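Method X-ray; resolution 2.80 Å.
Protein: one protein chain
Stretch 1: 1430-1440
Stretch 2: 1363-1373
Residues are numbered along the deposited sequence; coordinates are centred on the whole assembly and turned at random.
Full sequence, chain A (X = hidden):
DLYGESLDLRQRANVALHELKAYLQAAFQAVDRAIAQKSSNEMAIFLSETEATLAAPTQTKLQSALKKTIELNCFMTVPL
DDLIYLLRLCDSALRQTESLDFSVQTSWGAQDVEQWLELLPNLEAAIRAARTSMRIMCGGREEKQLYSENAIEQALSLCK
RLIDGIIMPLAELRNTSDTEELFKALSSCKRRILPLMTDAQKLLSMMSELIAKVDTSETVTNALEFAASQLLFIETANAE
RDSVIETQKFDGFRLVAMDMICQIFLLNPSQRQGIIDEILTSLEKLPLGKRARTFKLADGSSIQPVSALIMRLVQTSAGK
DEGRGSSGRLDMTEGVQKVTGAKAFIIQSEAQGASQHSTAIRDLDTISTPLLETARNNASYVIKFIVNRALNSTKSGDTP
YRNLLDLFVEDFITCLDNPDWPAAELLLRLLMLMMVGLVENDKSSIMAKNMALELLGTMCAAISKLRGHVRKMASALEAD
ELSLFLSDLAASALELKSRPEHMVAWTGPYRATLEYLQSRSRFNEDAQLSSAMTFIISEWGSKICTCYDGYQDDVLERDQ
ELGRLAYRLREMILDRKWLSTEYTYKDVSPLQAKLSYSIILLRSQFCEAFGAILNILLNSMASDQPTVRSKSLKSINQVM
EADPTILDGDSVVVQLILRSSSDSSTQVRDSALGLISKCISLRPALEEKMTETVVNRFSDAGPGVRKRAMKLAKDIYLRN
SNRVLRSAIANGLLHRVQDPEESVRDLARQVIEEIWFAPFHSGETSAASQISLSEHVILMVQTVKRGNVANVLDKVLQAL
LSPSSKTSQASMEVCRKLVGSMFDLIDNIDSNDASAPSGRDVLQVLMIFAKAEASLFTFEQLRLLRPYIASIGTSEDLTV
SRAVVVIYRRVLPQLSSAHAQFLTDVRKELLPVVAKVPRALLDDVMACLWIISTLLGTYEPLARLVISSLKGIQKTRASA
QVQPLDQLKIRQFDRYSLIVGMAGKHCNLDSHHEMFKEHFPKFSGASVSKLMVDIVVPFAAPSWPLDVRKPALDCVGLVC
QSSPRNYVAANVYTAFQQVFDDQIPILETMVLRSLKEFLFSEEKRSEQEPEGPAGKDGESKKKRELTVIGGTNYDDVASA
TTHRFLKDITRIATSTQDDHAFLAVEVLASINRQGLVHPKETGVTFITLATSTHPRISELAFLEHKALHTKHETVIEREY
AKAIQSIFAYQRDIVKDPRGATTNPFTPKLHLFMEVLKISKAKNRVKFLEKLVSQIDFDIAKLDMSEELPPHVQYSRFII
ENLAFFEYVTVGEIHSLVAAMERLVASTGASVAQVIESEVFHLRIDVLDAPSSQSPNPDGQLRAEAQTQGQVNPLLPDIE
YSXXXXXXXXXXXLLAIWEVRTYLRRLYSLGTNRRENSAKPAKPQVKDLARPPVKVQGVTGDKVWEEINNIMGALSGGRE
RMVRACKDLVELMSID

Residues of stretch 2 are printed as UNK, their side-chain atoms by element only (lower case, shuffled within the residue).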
# COMPACT_ATOMS: atom_id res chain seq x y z
N ASN A 1430 19.83 -28.34 24.45
CA ASN A 1430 20.23 -28.54 25.84
C ASN A 1430 20.08 -30.00 26.25
O ASN A 1430 21.01 -30.61 26.79
CB ASN A 1430 19.40 -27.64 26.75
CG ASN A 1430 19.55 -26.17 26.43
OD1 ASN A 1430 20.16 -25.81 25.42
ND2 ASN A 1430 18.99 -25.31 27.27
N ILE A 1431 18.91 -30.58 25.99
CA ILE A 1431 18.70 -31.99 26.29
C ILE A 1431 19.73 -32.84 25.57
O ILE A 1431 20.28 -33.80 26.13
CB ILE A 1431 17.26 -32.41 25.91
CG1 ILE A 1431 16.24 -31.59 26.70
CG2 ILE A 1431 17.04 -33.90 26.16
CD1 ILE A 1431 14.86 -31.57 26.08
N MET A 1432 20.03 -32.50 24.32
CA MET A 1432 20.96 -33.26 23.49
C MET A 1432 22.42 -32.94 23.80
O MET A 1432 23.30 -33.38 23.05
CB MET A 1432 20.67 -32.99 22.01
CG MET A 1432 19.31 -33.50 21.56
SD MET A 1432 19.22 -35.30 21.51
CE MET A 1432 17.47 -35.55 21.22
N GLY A 1433 22.69 -32.20 24.87
CA GLY A 1433 24.05 -32.00 25.34
C GLY A 1433 24.40 -32.76 26.60
O GLY A 1433 25.46 -32.51 27.18
N ALA A 1434 23.56 -33.70 27.05
CA ALA A 1434 23.80 -34.38 28.32
C ALA A 1434 25.02 -35.28 28.24
O ALA A 1434 25.88 -35.25 29.13
CB ALA A 1434 22.56 -35.18 28.72
N LEU A 1435 25.12 -36.10 27.19
CA LEU A 1435 26.23 -37.04 27.07
C LEU A 1435 27.53 -36.38 26.64
O LEU A 1435 28.47 -37.10 26.26
CB LEU A 1435 25.87 -38.15 26.08
CG LEU A 1435 24.80 -39.14 26.56
CD1 LEU A 1435 24.62 -40.26 25.56
CD2 LEU A 1435 25.14 -39.71 27.91
N SER A 1436 27.61 -35.06 26.68
CA SER A 1436 28.84 -34.34 26.39
C SER A 1436 29.43 -33.69 27.63
O SER A 1436 30.36 -32.88 27.52
CB SER A 1436 28.58 -33.28 25.31
OG SER A 1436 27.62 -32.34 25.75
N GLY A 1437 28.92 -34.03 28.81
CA GLY A 1437 29.38 -33.46 30.06
C GLY A 1437 30.72 -34.03 30.49
O GLY A 1437 31.51 -34.43 29.64
N GLY A 1438 30.99 -34.07 31.80
CA GLY A 1438 30.06 -33.64 32.83
C GLY A 1438 29.05 -34.72 33.18
O GLY A 1438 27.93 -34.72 32.67
N ARG A 1439 29.45 -35.65 34.04
CA ARG A 1439 28.55 -36.71 34.47
C ARG A 1439 27.36 -36.16 35.24
O ARG A 1439 26.30 -36.81 35.28
CB ARG A 1439 29.32 -37.72 35.32
CG ARG A 1439 30.53 -38.34 34.61
CD ARG A 1439 30.23 -39.74 34.09
NE ARG A 1439 30.98 -40.05 32.87
CZ ARG A 1439 31.10 -41.27 32.36
NH1 ARG A 1439 30.55 -42.31 32.96
NH2 ARG A 1439 31.80 -41.45 31.24
N GLU A 1440 27.49 -34.98 35.85
CA GLU A 1440 26.39 -34.37 36.57
C GLU A 1440 25.14 -34.29 35.70
O GLU A 1440 24.08 -34.82 36.06
CB GLU A 1440 26.80 -32.98 37.07
CG GLU A 1440 25.68 -32.20 37.76
CD GLU A 1440 24.80 -31.43 36.78
OE1 GLU A 1440 25.23 -31.20 35.63
OE2 GLU A 1440 23.67 -31.06 37.17
N UNK A 1363 27.43 -48.06 32.11
CA UNK A 1363 26.04 -48.17 31.68
C UNK A 1363 25.32 -46.84 31.81
O UNK A 1363 24.36 -46.58 31.09
c UNK A 1363 23.86 -49.43 32.10
c UNK A 1363 21.39 -51.48 31.55
n UNK A 1363 20.10 -51.59 31.27
c UNK A 1363 25.31 -49.24 32.50
n UNK A 1363 21.79 -50.70 32.54
c UNK A 1363 23.18 -50.50 32.94
n UNK A 1363 22.28 -52.16 30.83
N UNK A 1364 25.78 -46.01 32.75
CA UNK A 1364 25.16 -44.71 32.99
C UNK A 1364 24.86 -43.98 31.68
O UNK A 1364 23.75 -43.47 31.48
c UNK A 1364 26.08 -43.88 33.89
c UNK A 1364 26.08 -42.07 35.62
c UNK A 1364 25.65 -42.44 34.21
c UNK A 1364 26.25 -41.46 33.21
N UNK A 1365 25.84 -43.92 30.78
CA UNK A 1365 25.63 -43.26 29.50
C UNK A 1365 24.56 -43.96 28.68
O UNK A 1365 23.92 -43.34 27.82
c UNK A 1365 27.99 -42.30 29.33
n UNK A 1365 31.58 -43.33 27.17
c UNK A 1365 29.31 -42.41 28.59
n UNK A 1365 29.83 -43.77 28.60
c UNK A 1365 30.90 -44.18 27.93
n UNK A 1365 31.29 -45.44 28.01
c UNK A 1365 26.94 -43.21 28.72
N UNK A 1366 24.35 -45.26 28.90
CA UNK A 1366 23.31 -45.98 28.18
C UNK A 1366 21.92 -45.46 28.56
O UNK A 1366 21.08 -45.23 27.68
o UNK A 1366 22.96 -50.28 28.93
c UNK A 1366 22.87 -49.84 27.79
c UNK A 1366 22.61 -48.36 27.54
n UNK A 1366 22.98 -50.61 26.71
c UNK A 1366 23.42 -47.48 28.47
N UNK A 1367 21.68 -45.25 29.86
CA UNK A 1367 20.37 -44.79 30.31
C UNK A 1367 20.20 -43.29 30.16
O UNK A 1367 19.07 -42.81 30.06
c UNK A 1367 19.16 -47.45 31.22
c UNK A 1367 20.09 -47.00 33.50
c UNK A 1367 20.23 -46.71 32.02
c UNK A 1367 20.16 -45.20 31.77
N UNK A 1368 21.30 -42.53 30.17
CA UNK A 1368 21.21 -41.13 29.78
C UNK A 1368 20.84 -41.01 28.31
O UNK A 1368 19.94 -40.25 27.94
o UNK A 1368 22.87 -40.57 31.45
c UNK A 1368 22.47 -38.94 29.70
c UNK A 1368 22.54 -40.43 30.07
N UNK A 1369 21.53 -41.77 27.45
CA UNK A 1369 21.14 -41.88 26.05
C UNK A 1369 19.66 -42.20 25.92
O UNK A 1369 18.92 -41.53 25.19
c UNK A 1369 21.98 -42.95 25.36
N UNK A 1370 19.21 -43.25 26.62
CA UNK A 1370 17.79 -43.59 26.62
C UNK A 1370 16.94 -42.37 26.97
O UNK A 1370 16.07 -41.97 26.20
c UNK A 1370 17.54 -44.73 27.61
N UNK A 1371 17.22 -41.76 28.13
CA UNK A 1371 16.39 -40.67 28.63
C UNK A 1371 16.27 -39.54 27.61
O UNK A 1371 15.16 -39.15 27.23
c UNK A 1371 16.96 -40.15 29.95
o UNK A 1371 17.01 -41.17 30.93
N UNK A 1372 17.41 -39.00 27.17
CA UNK A 1372 17.43 -37.86 26.26
C UNK A 1372 16.38 -37.99 25.16
O UNK A 1372 15.69 -37.02 24.83
c UNK A 1372 19.86 -37.11 26.55
c UNK A 1372 18.81 -37.70 25.63
s UNK A 1372 21.40 -36.77 25.66
c UNK A 1372 21.84 -38.41 25.12
N UNK A 1373 16.26 -39.18 24.59
CA UNK A 1373 15.25 -39.42 23.57
C UNK A 1373 13.87 -39.06 24.10
O UNK A 1373 13.14 -38.26 23.50
c UNK A 1373 16.89 -42.63 22.09
c UNK A 1373 14.19 -41.16 22.08
c UNK A 1373 16.68 -41.18 22.46
c UNK A 1373 15.31 -40.88 23.08

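Position 1363 carries three carbons in a row, then a nitrogen, then a carbon bearing two more nitrogens. The chain is extended and touches nothing on stretch 1. It is Arg1363.

Position 1364 has four carbons, forked at the second. Its CA-to-CB bond points toward stretch 1, and one end carbon lies near the guanidinium of Arg1439. This is Leu1364. Its CD2 is 4.4 Å from Arg1439 NH1.

Position 1365 again shows three carbons, a nitrogen, and a carbon with two further nitrogens. The side chain runs beside the guanidinium of Arg1439, and a carbon of it lies over one face. It is Arg1365, and its high B-factors mark it as poorly ordered. Its CD is 3.8 Å from Arg1439 NH2, and the carbon over the face is CG. The two like charges come close, with Arg1365 NE 4.0 Å from Arg1439 NH2.

Position 1366 has three carbons, the third carrying one oxygen and one nitrogen. Its CA-to-CB bond points away from stretch 1, and it makes no contact. It is Gln1366.

Position 1367 has four carbons, forked at the second. Its CA-to-CB bond also points away, and the residue is buried without touching stretch 1. It is Leu1367.

Position 1368 has one carbon carrying an oxygen and a carbon. The carbon arm meets Leu1435 and Ala1434. This is Thr1368. Its CG2 is 3.3 Å from Leu1435 CD2 and 3.9 Å from Ala1434 CB.

Position 1369 has a single side-chain carbon. The CB of 1369 is 3.8 Å from Leu1435 CD1. It is Ala1369.

Position 1370 also has a single carbon. It is out of reach of stretch 1 and is Ala1370.

Position 1371 has one carbon and then one oxygen. It does not reach stretch 1. It is Ser1371. The side chain turns back to its own helix, where Ser1371 OG donates a hydrogen bond to Leu1367 O at 2.8 Å.

Position 1372 has two carbons, a sulfur and a final carbon, unbranched. The sulfur and the end carbon both meet stretch 1. It is Met1372. Its SD is 3.2 Å from Ile1431 O and 3.6 Å from Ala1434 CB. Its CE is 3.4 Å from Leu1435 CD1.

Position 1373 has four carbons, forked at the first, with one arm two carbons long. Its CA-to-CB bond points away from stretch 1. It is Ile1373.

The contact is mainly apolar, and no hydrogen bond crosses it. One side of the 1364-1373 helix supplies Thr1368 and Met1372, one turn apart. Leu1435 packs against both, and its CD2 also lies 3.8 Å from the backbone O of Arg1365. Met1372 has the largest covered area of either stretch, with Leu1435 next. The type I turn from Ile1431 to Ala1434 starts at the last residue of a helix, and Met1432 is the first to leave helical phi/psi. Ile1431 and Ala1434, its two end residues, both touch Met1372. At the exposed end, Arg1439 reaches to Leu1364 and Arg1365. There the aliphatic part of Arg1365 gives the guanidinium a surface to lie against, despite the like charges. Together the stretches bury 528 Å².

Stretch 2 (1363-1373) RLRQLTAASMI
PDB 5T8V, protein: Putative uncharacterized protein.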